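Local coordinates for ABC transporter substrate-binding protein (Staphylococcus aureus subsp. aureus NCTC 8325, PDB 3UN6) that binds zinc and probably captures a still unidentified substrate for an ABC-type import system at the cell membrane, at residues A[92-97]-A[220-225]; A[42-47]-A[73-78]; A[110-115]-A[284-289]. All blocks are in the same frame, centred on the assembly; numbering follows the deposited sequence.

Contacts 1 and 2 supply the zinc ligands where the two mixed sheets of the chain meet, and contact 3 approaches the site through His-114, which stacks on His-46. Contact 1, between strand 89-93, with the start of helix 94-102, and strand 221-225, is central: its centre is about 10 Å from those of contacts 2 and 3, which are about 18 Å apart. Contact 2 closes first along the chain and joins the loop after strand 36-41 to helix 75-83. The segments of contacts 1 and 3 then alternate, residues 110-115 carrying the chain from the first sheet into the second. The arrangement is consistent with an interdomain site in this periplasmic-binding-protein fold.

Contact 1. Residues A[92-97]-A[220-225]; sequences TLIELA and CCVLVL. With ZN (zinc ion), chain B.
Ile-94 turns CG1 anti to its backbone N (chi1 -169°) and runs on extended (chi2 -178°), which brings its CD1 to 3.9 Å from Val-222 CG1. Cys-221, with SG beside its own backbone N (chi1 -72°), meets Leu-93 CD2 at 3.9 Å from SG. Branched residues suit the strand here: the side chains of Thr-92 and Val-224 cross at about a right angle, with Thr-92 CG2 3.9 Å from Val-224 CG2. Thr-92 and Val-222 form an antiparallel hydrogen-bonded pair, linked both ways between N and O. Beyond it strand 89-93 gives way to a helix with Leu-93 as N-cap, and Ile-94 N, in the first helical turn, bonds instead to Cys-220 O at 2.8 Å. A water that donates to Glu-95 OE1 also makes a weak bond to Cys-220 O; Glu-95 OE2 turns to Thr-148. Consecutive cysteines send their sulfurs to one zinc ion, Cys-220 SG at 2.4 Å and Cys-221 SG at 2.3 Å, and His-46 and a water also bind it. Sulfur is a favoured ligand for zinc, whose charge would probably stabilise both cysteines as thiolates, beside the apolar flank that Leu-93 provides.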
loop_
_atom_site.group_PDB
_atom_site.type_symbol
_atom_site.label_atom_id
_atom_site.label_comp_id
_atom_site.label_asym_id
_atom_site.label_seq_id
_atom_site.Cartn_x
_atom_site.Cartn_y
_atom_site.Cartn_z
ATOM N N THR A 92 -5.824 0.166 -0.557
ATOM C CA THR A 92 -5.629 -1.069 0.211
ATOM C C THR A 92 -4.622 -2.032 -0.395
ATOM O O THR A 92 -4.275 -1.940 -1.576
ATOM C CB THR A 92 -7.020 -1.802 0.401
ATOM O OG1 THR A 92 -6.913 -2.884 1.349
ATOM C CG2 THR A 92 -7.537 -2.340 -0.915
ATOM N N LEU A 93 -4.137 -2.947 0.430
ATOM C CA LEU A 93 -3.206 -3.979 -0.022
ATOM C C LEU A 93 -3.875 -4.755 -1.179
ATOM O O LEU A 93 -5.034 -5.187 -1.067
ATOM C CB LEU A 93 -2.887 -4.948 1.106
ATOM C CG LEU A 93 -2.303 -4.324 2.377
ATOM C CD1 LEU A 93 -2.166 -5.425 3.416
ATOM C CD2 LEU A 93 -0.966 -3.615 2.091
ATOM N N ILE A 94 -3.145 -4.929 -2.282
ATOM C CA ILE A 94 -3.725 -5.576 -3.460
ATOM C C ILE A 94 -4.069 -7.045 -3.212
ATOM O O ILE A 94 -5.077 -7.530 -3.720
ATOM C CB ILE A 94 -2.840 -5.353 -4.754
ATOM C CG1 ILE A 94 -3.605 -5.794 -6.007
ATOM C CG2 ILE A 94 -1.469 -6.046 -4.636
ATOM C CD1 ILE A 94 -2.796 -5.665 -7.329
ATOM N N GLU A 95 -3.262 -7.743 -2.398
ATOM C CA GLU A 95 -3.486 -9.166 -2.145
ATOM C C GLU A 95 -4.702 -9.351 -1.276
ATOM O O GLU A 95 -5.455 -10.282 -1.475
ATOM C CB GLU A 95 -2.267 -9.862 -1.488
ATOM C CG GLU A 95 -0.967 -9.934 -2.366
ATOM C CD GLU A 95 -0.112 -8.656 -2.361
ATOM O OE1 GLU A 95 -0.491 -7.652 -1.703
ATOM O OE2 GLU A 95 0.970 -8.660 -3.001
ATOM N N LEU A 96 -4.872 -8.445 -0.313
ATOM C CA LEU A 96 -6.002 -8.447 0.637
ATOM C C LEU A 96 -7.309 -8.236 -0.113
ATOM O O LEU A 96 -8.312 -8.926 0.132
ATOM C CB LEU A 96 -5.790 -7.345 1.685
ATOM C CG LEU A 96 -6.791 -7.237 2.833
ATOM C CD1 LEU A 96 -6.998 -8.585 3.548
ATOM C CD2 LEU A 96 -6.338 -6.126 3.818
ATOM N N ALA A 97 -7.287 -7.263 -1.017
ATOM C CA ALA A 97 -8.423 -6.973 -1.900
ATOM C C ALA A 97 -8.710 -8.172 -2.858
ATOM O O ALA A 97 -9.851 -8.519 -3.105
ATOM C CB ALA A 97 -8.146 -5.687 -2.687
ATOM N N CYS A 220 1.827 -2.890 -4.577
ATOM C CA CYS A 220 1.451 -3.027 -3.176
ATOM C C CYS A 220 0.002 -2.582 -2.939
ATOM O O CYS A 220 -0.874 -3.401 -2.790
ATOM C CB CYS A 220 2.421 -2.272 -2.272
ATOM S SG CYS A 220 2.117 -2.583 -0.500
ATOM N N CYS A 221 -0.249 -1.290 -2.889
ATOM C CA CYS A 221 -1.595 -0.812 -2.662
ATOM C C CYS A 221 -2.285 -0.341 -3.932
ATOM O O CYS A 221 -1.662 0.239 -4.821
ATOM C CB CYS A 221 -1.612 0.307 -1.628
ATOM S SG CYS A 221 -1.286 -0.247 0.090
ATOM N N VAL A 222 -3.595 -0.541 -3.970
ATOM C CA VAL A 222 -4.438 -0.126 -5.104
ATOM C C VAL A 222 -5.665 0.633 -4.592
ATOM O O VAL A 222 -6.088 0.461 -3.441
ATOM C CB VAL A 222 -4.984 -1.367 -5.912
ATOM C CG1 VAL A 222 -3.903 -1.960 -6.804
ATOM C CG2 VAL A 222 -5.588 -2.398 -4.967
ATOM N N LEU A 223 -6.204 1.500 -5.441
ATOM C CA LEU A 223 -7.469 2.158 -5.168
ATOM C C LEU A 223 -8.541 1.204 -5.679
ATOM O O LEU A 223 -8.554 0.846 -6.890
ATOM C CB LEU A 223 -7.587 3.475 -5.913
ATOM C CG LEU A 223 -8.945 4.201 -5.812
ATOM C CD1 LEU A 223 -9.253 4.587 -4.404
ATOM C CD2 LEU A 223 -8.946 5.447 -6.725
ATOM N N VAL A 224 -9.396 0.751 -4.763
ATOM C CA VAL A 224 -10.520 -0.088 -5.111
ATOM C C VAL A 224 -11.810 0.668 -4.811
ATOM O O VAL A 224 -11.858 1.492 -3.881
ATOM C CB VAL A 224 -10.531 -1.391 -4.332
ATOM C CG1 VAL A 224 -9.229 -2.154 -4.583
ATOM C CG2 VAL A 224 -10.717 -1.135 -2.835
ATOM N N LEU A 225 -12.843 0.403 -5.611
ATOM C CA LEU A 225 -14.142 1.006 -5.418
ATOM C C LEU A 225 -15.151 -0.074 -5.354
ATOM O O LEU A 225 -15.008 -1.100 -6.040
ATOM C CB LEU A 225 -14.504 1.915 -6.599
ATOM C CG LEU A 225 -13.575 3.109 -6.814
ATOM C CD1 LEU A 225 -13.919 3.853 -8.100
ATOM C CD2 LEU A 225 -13.612 4.045 -5.619
HETATM ZN ZN ZN B . 0.931 -0.703 0.385
HETATM O O HOH W 1 0.436 -5.448 -0.312
HETATM O O HOH W 2 1.139 -1.074 2.736
#

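Contact 2. Residues A[42-47]-A[73-78]; sequences LPITHS and NNWPDL. With ZN (zinc ion), chain B.
A zinc-ligand loop packs here on the N-terminal turn of helix 75-83, with Leu-42 and Ile-44 of the loop meeting the indole of Trp-75. Trp-75 CG lies beside its backbone N (chi1 -64°), the first step in carrying the indole toward the loop. Leu-42 CD2 lies over one face in a CH-pi contact, 3.9 Å from the centroid of the five-membered ring and 20° off its normal. Leu-42 CD1 also lies against the six-membered ring and reaches on to Leu-78 CD1 at 3.6 Å. A leucine suits this position because its fork spans the indole while one tip continues to Leu-78. Ile-44 instead reaches the indole tip to tip, its CD1 coming to the ring edge at 3.9 Å from Trp-75 CZ2. The start of the helix is closed by Asn-74 as N-cap, whose OD1 accepts from Asp-77 N at 2.9 Å. Asn-74 ND2 in turn donates to Asp-77 OD2 at 2.9 Å, arriving from above the carboxylate plane. Pro-43 centres an inverse gamma turn, and Ser-47 OG, from the short 3-10 segment 45-47, donates back to Leu-42 O at 2.7 Å. From the same segment His-46 ND1 binds zinc at 2.1 Å. Together with a weak bond from NE2 to Gly-117 O and the stack with His-114, this metal bond fixes the turn of the imidazole.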
loop_
_atom_site.group_PDB
_atom_site.type_symbol
_atom_site.label_atom_id
_atom_site.label_comp_id
_atom_site.label_asym_id
_atom_site.label_seq_id
_atom_site.Cartn_x
_atom_site.Cartn_y
_atom_site.Cartn_z
ATOM N N LEU A 42 -5.017 4.034 5.324
ATOM C CA LEU A 42 -4.038 4.061 6.398
ATOM C C LEU A 42 -3.054 5.194 6.056
ATOM O O LEU A 42 -2.807 5.450 4.837
ATOM C CB LEU A 42 -3.309 2.727 6.548
ATOM C CG LEU A 42 -3.894 1.680 7.509
ATOM C CD1 LEU A 42 -5.225 1.052 6.992
ATOM C CD2 LEU A 42 -2.819 0.586 7.754
ATOM N N PRO A 43 -2.471 5.868 7.094
ATOM C CA PRO A 43 -1.545 7.011 6.905
ATOM C C PRO A 43 -0.116 6.586 6.502
ATOM O O PRO A 43 0.838 6.767 7.236
ATOM C CB PRO A 43 -1.557 7.696 8.276
ATOM C CG PRO A 43 -1.739 6.557 9.248
ATOM C CD PRO A 43 -2.611 5.527 8.530
ATOM N N ILE A 44 -0.014 6.035 5.301
ATOM C CA ILE A 44 1.225 5.560 4.737
ATOM C C ILE A 44 1.363 6.252 3.383
ATOM O O ILE A 44 0.374 6.755 2.849
ATOM C CB ILE A 44 1.181 4.069 4.538
ATOM C CG1 ILE A 44 -0.063 3.684 3.707
ATOM C CG2 ILE A 44 1.176 3.359 5.909
ATOM C CD1 ILE A 44 -0.202 2.189 3.427
ATOM N N THR A 45 2.569 6.287 2.831
ATOM C CA THR A 45 2.784 6.953 1.529
ATOM C C THR A 45 1.970 6.319 0.407
ATOM O O THR A 45 1.693 6.967 -0.610
ATOM C CB THR A 45 4.254 6.940 1.081
ATOM O OG1 THR A 45 4.667 5.598 0.792
ATOM C CG2 THR A 45 5.163 7.573 2.141
ATOM N N HIS A 46 1.565 5.070 0.588
ATOM C CA HIS A 46 0.820 4.395 -0.450
ATOM C C HIS A 46 -0.569 4.946 -0.657
ATOM O O HIS A 46 -1.193 4.659 -1.682
ATOM C CB HIS A 46 0.755 2.885 -0.219
ATOM C CG HIS A 46 2.100 2.240 -0.148
ATOM N ND1 HIS A 46 2.267 0.907 0.130
ATOM C CD2 HIS A 46 3.345 2.765 -0.261
ATOM C CE1 HIS A 46 3.555 0.623 0.141
ATOM N NE2 HIS A 46 4.233 1.735 -0.090
ATOM N N SER A 47 -1.042 5.751 0.286
ATOM C CA SER A 47 -2.370 6.332 0.174
ATOM C C SER A 47 -2.347 7.833 -0.017
ATOM O O SER A 47 -3.403 8.445 -0.072
ATOM C CB SER A 47 -3.176 6.004 1.457
ATOM O OG SER A 47 -2.726 6.803 2.532
ATOM N N ASN A 73 -6.331 2.446 11.493
ATOM C CA ASN A 73 -4.996 2.170 12.054
ATOM C C ASN A 73 -4.476 0.781 11.672
ATOM O O ASN A 73 -3.325 0.474 11.909
ATOM C CB ASN A 73 -5.024 2.221 13.590
ATOM C CG ASN A 73 -5.582 3.521 14.137
ATOM O OD1 ASN A 73 -6.350 3.516 15.119
ATOM N ND2 ASN A 73 -5.212 4.642 13.514
ATOM N N ASN A 74 -5.341 -0.062 11.128
ATOM C CA ASN A 74 -4.975 -1.429 10.743
ATOM C C ASN A 74 -5.814 -1.900 9.567
ATOM O O ASN A 74 -6.904 -1.374 9.322
ATOM C CB ASN A 74 -5.186 -2.389 11.906
ATOM C CG ASN A 74 -6.630 -2.404 12.396
ATOM O OD1 ASN A 74 -7.449 -3.216 11.954
ATOM N ND2 ASN A 74 -6.959 -1.463 13.258
ATOM N N TRP A 75 -5.313 -2.913 8.870
ATOM C CA TRP A 75 -5.980 -3.428 7.677
ATOM C C TRP A 75 -7.316 -4.157 7.876
ATOM O O TRP A 75 -8.255 -3.920 7.108
ATOM C CB TRP A 75 -5.021 -4.266 6.854
ATOM C CG TRP A 75 -3.891 -3.458 6.318
ATOM C CD1 TRP A 75 -2.595 -3.515 6.709
ATOM C CD2 TRP A 75 -3.965 -2.452 5.312
ATOM N NE1 TRP A 75 -1.841 -2.619 6.000
ATOM C CE2 TRP A 75 -2.664 -1.955 5.126
ATOM C CE3 TRP A 75 -5.004 -1.935 4.532
ATOM C CZ2 TRP A 75 -2.369 -0.970 4.199
ATOM C CZ3 TRP A 75 -4.719 -0.951 3.623
ATOM C CH2 TRP A 75 -3.406 -0.470 3.457
ATOM N N PRO A 76 -7.427 -5.021 8.891
ATOM C CA PRO A 76 -8.732 -5.674 9.076
ATOM C C PRO A 76 -9.899 -4.693 9.305
ATOM O O PRO A 76 -10.954 -4.864 8.704
ATOM C CB PRO A 76 -8.496 -6.577 10.302
ATOM C CG PRO A 76 -7.036 -6.925 10.197
ATOM C CD PRO A 76 -6.381 -5.638 9.720
ATOM N N ASP A 77 -9.720 -3.662 10.136
ATOM C CA ASP A 77 -10.787 -2.660 10.333
ATOM C C ASP A 77 -11.179 -1.981 9.023
ATOM O O ASP A 77 -12.360 -1.734 8.751
ATOM C CB ASP A 77 -10.350 -1.576 11.293
ATOM C CG ASP A 77 -10.313 -2.036 12.720
ATOM O OD1 ASP A 77 -10.763 -3.170 12.987
ATOM O OD2 ASP A 77 -9.834 -1.252 13.574
ATOM N N LEU A 78 -10.181 -1.648 8.228
ATOM C CA LEU A 78 -10.429 -1.000 6.944
ATOM C C LEU A 78 -11.250 -1.931 5.997
ATOM O O LEU A 78 -12.251 -1.497 5.400
ATOM C CB LEU A 78 -9.118 -0.527 6.323
ATOM C CG LEU A 78 -9.187 0.105 4.931
ATOM C CD1 LEU A 78 -8.017 1.121 4.714
ATOM C CD2 LEU A 78 -9.199 -0.938 3.832
HETATM ZN ZN ZN B . 0.931 -0.703 0.385
HETATM O O HOH W 2 1.139 -1.074 2.736
#

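Contact 3. Residues A[110-115]-A[284-289]; sequences VALGHH and LTIKPS
Leu-284 and Ile-286 are two bumps pressed against the backbone of residues 110-115, one on each side of the hydrogen bond that joins the segments, in which Leu-112 N donates to Leu-284 O at 2.8 Å with a nearly straight N-H (172°). Leu-284 fills the hollow formed where the chain runs from Leu-112 to His-115. Its CD1 rests 3.4 Å from Leu-112 O, and its CD2 lies against His-114 N and meets the ring of His-115 obliquely. A flexible, forked leucine can follow such a bent surface. Ile-286 fits the next hollow, over the backbone of Ala-111 from N to C: with CG1 beside the backbone N (chi1 -64°), Ile-286 CG1 comes to 3.6 Å from Ala-111 C, and Ile-286 CD1 to 3.6 Å from Ala-111 N. The small methyl of Ala-111 suits this corner, where its CB sits 3.5 Å from Leu-284 O. Leu-112 supplies the answering bump: the side chains of Leu-112 and Ile-286 pass obliquely, with Leu-112 CD2 3.9 Å from Ile-286 CG1, while Leu-112 CD1 abuts Thr-285 O at 3.5 Å. Val-110 and Ala-111 together face Leu-223 in a classic beta bulge, and the turned backbone there is linked to Ile-286 through a water that donates to Val-110 O and accepts from Ile-286 N. The carbonyl of Leu-112, flanked by Leu-284, is hydrogen-bonded to Tyr-244 OH. Beyond it, His-114 stacks on the zinc ligand His-46 and its NE2 is hydrogen-bonded to Cys-221 N. Leu-112 N and O, Val-110 O and Ile-286 N thus have partners in a direct bond, a tyrosine and a water, and apolar side chains can pack on the bent backbone because these polar atoms are paired.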
loop_
_atom_site.group_PDB
_atom_site.type_symbol
_atom_site.label_atom_id
_atom_site.label_comp_id
_atom_site.label_asym_id
_atom_site.label_seq_id
_atom_site.Cartn_x
_atom_site.Cartn_y
_atom_site.Cartn_z
ATOM N N VAL A 110 -9.108 0.006 -9.567
ATOM C CA VAL A 110 -9.173 0.971 -10.673
ATOM C C VAL A 110 -7.845 1.614 -10.967
ATOM O O VAL A 110 -7.601 2.047 -12.106
ATOM C CB VAL A 110 -10.277 2.023 -10.417
ATOM C CG1 VAL A 110 -11.628 1.309 -10.283
ATOM C CG2 VAL A 110 -9.979 2.887 -9.177
ATOM N N ALA A 111 -6.957 1.648 -9.977
ATOM C CA ALA A 111 -5.631 2.234 -10.180
ATOM C C ALA A 111 -4.687 1.895 -9.049
ATOM O O ALA A 111 -5.114 1.503 -7.959
ATOM C CB ALA A 111 -5.744 3.758 -10.322
ATOM N N LEU A 112 -3.396 2.065 -9.290
ATOM C CA LEU A 112 -2.408 1.872 -8.214
ATOM C C LEU A 112 -2.440 3.085 -7.276
ATOM O O LEU A 112 -2.855 4.167 -7.673
ATOM C CB LEU A 112 -0.999 1.781 -8.811
ATOM C CG LEU A 112 -0.692 0.642 -9.773
ATOM C CD1 LEU A 112 0.703 0.857 -10.382
ATOM C CD2 LEU A 112 -0.814 -0.730 -9.044
ATOM N N GLY A 113 -2.041 2.908 -6.033
ATOM C CA GLY A 113 -1.908 4.030 -5.120
ATOM C C GLY A 113 -0.528 4.694 -5.282
ATOM O O GLY A 113 -0.355 5.868 -4.987
ATOM N N HIS A 114 0.440 3.951 -5.813
ATOM C CA HIS A 114 1.817 4.412 -5.856
ATOM C C HIS A 114 2.710 3.339 -6.473
ATOM O O HIS A 114 2.252 2.238 -6.801
ATOM C CB HIS A 114 2.279 4.468 -4.411
ATOM C CG HIS A 114 2.270 3.112 -3.795
ATOM N ND1 HIS A 114 3.416 2.364 -3.631
ATOM C CD2 HIS A 114 1.235 2.290 -3.496
ATOM C CE1 HIS A 114 3.087 1.172 -3.161
ATOM N NE2 HIS A 114 1.769 1.100 -3.083
ATOM N N HIS A 115 3.986 3.672 -6.619
ATOM C CA HIS A 115 5.030 2.700 -7.006
ATOM C C HIS A 115 6.056 2.736 -5.875
ATOM O O HIS A 115 6.318 3.803 -5.304
ATOM C CB HIS A 115 5.713 3.031 -8.332
ATOM C CG HIS A 115 4.809 2.942 -9.521
ATOM N ND1 HIS A 115 4.630 1.781 -10.237
ATOM C CD2 HIS A 115 4.022 3.869 -10.109
ATOM C CE1 HIS A 115 3.774 1.999 -11.216
ATOM N NE2 HIS A 115 3.393 3.257 -11.163
ATOM N N LEU A 284 -0.417 5.653 -12.801
ATOM C CA LEU A 284 -0.917 4.702 -11.842
ATOM C C LEU A 284 -1.800 3.613 -12.490
ATOM O O LEU A 284 -2.659 3.017 -11.838
ATOM C CB LEU A 284 -1.659 5.450 -10.714
ATOM C CG LEU A 284 -0.825 6.434 -9.901
ATOM C CD1 LEU A 284 -1.701 7.186 -8.864
ATOM C CD2 LEU A 284 0.325 5.744 -9.187
ATOM N N THR A 285 -1.586 3.349 -13.776
ATOM C CA THR A 285 -2.302 2.269 -14.466
ATOM C C THR A 285 -1.945 0.931 -13.805
ATOM O O THR A 285 -0.766 0.673 -13.517
ATOM C CB THR A 285 -1.842 2.168 -15.912
ATOM O OG1 THR A 285 -2.102 3.399 -16.588
ATOM C CG2 THR A 285 -2.574 1.023 -16.677
ATOM N N ILE A 286 -2.941 0.093 -13.557
ATOM C CA ILE A 286 -2.689 -1.260 -13.090
ATOM C C ILE A 286 -2.441 -2.077 -14.362
ATOM O O ILE A 286 -3.375 -2.442 -15.076
ATOM C CB ILE A 286 -3.869 -1.872 -12.346
ATOM C CG1 ILE A 286 -4.160 -1.090 -11.051
ATOM C CG2 ILE A 286 -3.556 -3.321 -12.023
ATOM C CD1 ILE A 286 -5.394 -1.628 -10.268
ATOM N N LYS A 287 -1.189 -2.319 -14.675
ATOM C CA LYS A 287 -0.859 -3.013 -15.905
ATOM C C LYS A 287 -0.994 -4.515 -15.756
ATOM O O LYS A 287 -0.744 -5.077 -14.671
ATOM C CB LYS A 287 0.544 -2.643 -16.380
ATOM C CG LYS A 287 0.698 -1.181 -16.722
ATOM C CD LYS A 287 2.078 -0.906 -17.236
ATOM C CE LYS A 287 2.367 0.573 -17.310
ATOM N NZ LYS A 287 3.749 0.802 -17.860
ATOM N N PRO A 288 -1.428 -5.177 -16.828
ATOM C CA PRO A 288 -1.559 -6.626 -16.776
ATOM C C PRO A 288 -0.265 -7.322 -16.319
ATOM O O PRO A 288 -0.300 -8.248 -15.497
ATOM C CB PRO A 288 -1.872 -6.994 -18.224
ATOM C CG PRO A 288 -2.616 -5.792 -18.765
ATOM C CD PRO A 288 -1.978 -4.600 -18.073
ATOM N N SER A 289 0.875 -6.857 -16.815
ATOM C CA SER A 289 2.152 -7.472 -16.472
ATOM C C SER A 289 2.431 -7.373 -14.972
ATOM O O SER A 289 2.835 -8.353 -14.322
ATOM C CB SER A 289 3.283 -6.830 -17.300
ATOM O OG SER A 289 3.335 -5.426 -17.055
HETATM O O HOH W 3 -5.727 1.097 -14.020
#